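Local coordinates for putative short-chain dehydrogenase/reductase (PDB 5IZ4) that probably works as a nucleotide-dependent oxidoreductase of the short-chain dehydrogenase/reductase family, perhaps reducing 3-oxoacyl-[acyl-carrier-protein], and binds ADP, at the interface of chains A and B. Numbering follows the deposited sequence. Chains: chain A/B, Putative short-chain dehydrogenase/reductase.

The interface of chains A and B. Residues chain A 162-163, 166, 174-175, 178-179; chain B 178-179, 182, 185.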
loop_
_atom_site.group_PDB
_atom_site.type_symbol
_atom_site.label_atom_id
_atom_site.label_comp_id
_atom_site.label_asym_id
_atom_site.label_seq_id
_atom_site.Cartn_x
_atom_site.Cartn_y
_atom_site.Cartn_z
ATOM N N ALA A 162 -0.114 11.777 8.258
ATOM C CA ALA A 162 -0.254 12.725 7.155
ATOM C C ALA A 162 0.540 12.296 5.924
ATOM O O ALA A 162 0.119 12.571 4.793
ATOM C CB ALA A 162 0.194 14.128 7.599
ATOM N N GLY A 163 1.704 11.669 6.114
ATOM C CA GLY A 163 2.484 11.223 4.970
ATOM C C GLY A 163 1.812 10.093 4.221
ATOM O O GLY A 163 2.011 9.934 3.012
ATOM N N GLY A 166 -2.202 12.102 3.171
ATOM C CA GLY A 166 -2.312 13.482 2.708
ATOM C C GLY A 166 -3.161 14.395 3.570
ATOM O O GLY A 166 -3.653 15.422 3.084
ATOM N N ALA A 174 2.320 17.384 5.038
ATOM C CA ALA A 174 2.004 16.060 4.507
ATOM C C ALA A 174 3.012 15.657 3.435
ATOM O O ALA A 174 3.518 14.528 3.436
ATOM C CB ALA A 174 0.584 16.049 3.949
ATOM N N ALA A 175 3.316 16.576 2.515
ATOM C CA ALA A 175 4.288 16.284 1.467
ATOM C C ALA A 175 5.635 15.904 2.064
ATOM O O ALA A 175 6.273 14.940 1.615
ATOM C CB ALA A 175 4.443 17.484 0.531
ATOM N N GLY A 178 5.463 12.349 3.315
ATOM C CA GLY A 178 5.533 11.386 2.231
ATOM C C GLY A 178 6.961 11.183 1.762
ATOM O O GLY A 178 7.379 10.059 1.465
ATOM N N ALA A 179 7.733 12.269 1.699
ATOM C CA ALA A 179 9.143 12.150 1.347
ATOM C C ALA A 179 9.907 11.356 2.402
ATOM O O ALA A 179 10.791 10.559 2.064
ATOM C CB ALA A 179 9.752 13.547 1.178
ATOM N N GLY B 178 7.993 10.779 -3.643
ATOM C CA GLY B 178 7.134 10.387 -2.540
ATOM C C GLY B 178 6.258 11.537 -2.083
ATOM O O GLY B 178 5.078 11.352 -1.768
ATOM N N ALA B 179 6.821 12.746 -2.053
ATOM C CA ALA B 179 6.025 13.921 -1.716
ATOM C C ALA B 179 4.944 14.171 -2.763
ATOM O O ALA B 179 3.818 14.552 -2.419
ATOM C CB ALA B 179 6.940 15.144 -1.584
ATOM N N THR B 182 1.991 11.854 -2.043
ATOM C CA THR B 182 1.153 12.311 -0.937
ATOM C C THR B 182 0.409 13.589 -1.295
ATOM O O THR B 182 -0.764 13.757 -0.932
ATOM C CB THR B 182 2.012 12.543 0.305
ATOM O OG1 THR B 182 2.670 11.320 0.656
ATOM C CG2 THR B 182 1.158 13.016 1.471
ATOM N N LEU B 185 -2.756 13.024 -3.003
ATOM C CA LEU B 185 -3.872 12.655 -2.134
ATOM C C LEU B 185 -4.554 13.883 -1.554
ATOM O O LEU B 185 -5.788 13.970 -1.538
ATOM C CB LEU B 185 -3.389 11.748 -1.006
ATOM C CG LEU B 185 -2.761 10.432 -1.438
ATOM C CD1 LEU B 185 -2.368 9.656 -0.204
ATOM C CD2 LEU B 185 -3.725 9.645 -2.285
#
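B:Thr182 lies against chain A where helix 171-191 and the short helix 161-165 meet, and its two branches do different work there. The hydroxyl OG1 of B:Thr182 donates a hydrogen bond of 2.8 Å to the carbonyl O of A:Gly163. It comes in well bent from the C=O direction (143°) and only slightly out of the peptide plane. The methyl CG2 packs against backbone and small side chains: it lies 3.7 Å from CA of A:Gly166 and 4.0 Å from CB of A:Ala174, with the carbonyl oxygens of A:Ala162 and A:Ala174 also beside it. Threonine suits the place because one branched, compact side chain offers both a donor and a methyl. Its chi1 of -59° sets CG2 anti to the backbone N and OG1 anti to the carbonyl carbon, which sends the two branches to their separate partners. One turn back in the same helix, O of B:Gly178 lies 3.4 Å from OG1 of B:Thr182, a weak bond that can at most share the hydroxyl hydrogen with the main, cross-chain one.

A:Gly178 has no side chain, and its CA can therefore lie 3.3 Å from OG1 of B:Thr182. Alanine serves next to it: CB of B:Ala179 sits 3.3 Å from O of A:Ala175, and the two alanine methyls lie side by side. Further out, CD1 of B:Leu185 flanks A:Gly166 only loosely.

The two copies of helix 171-191 pack about the two-fold axis, where C of A:Gly178 and C of B:Gly178 come within 3.9 Å; exchanging the chains gives each contact its twin. This helix begins with the family's catalytic YxxxK segment on the flank of the Rossmann fold, and its pairing probably represents the usual SDR dimer contact.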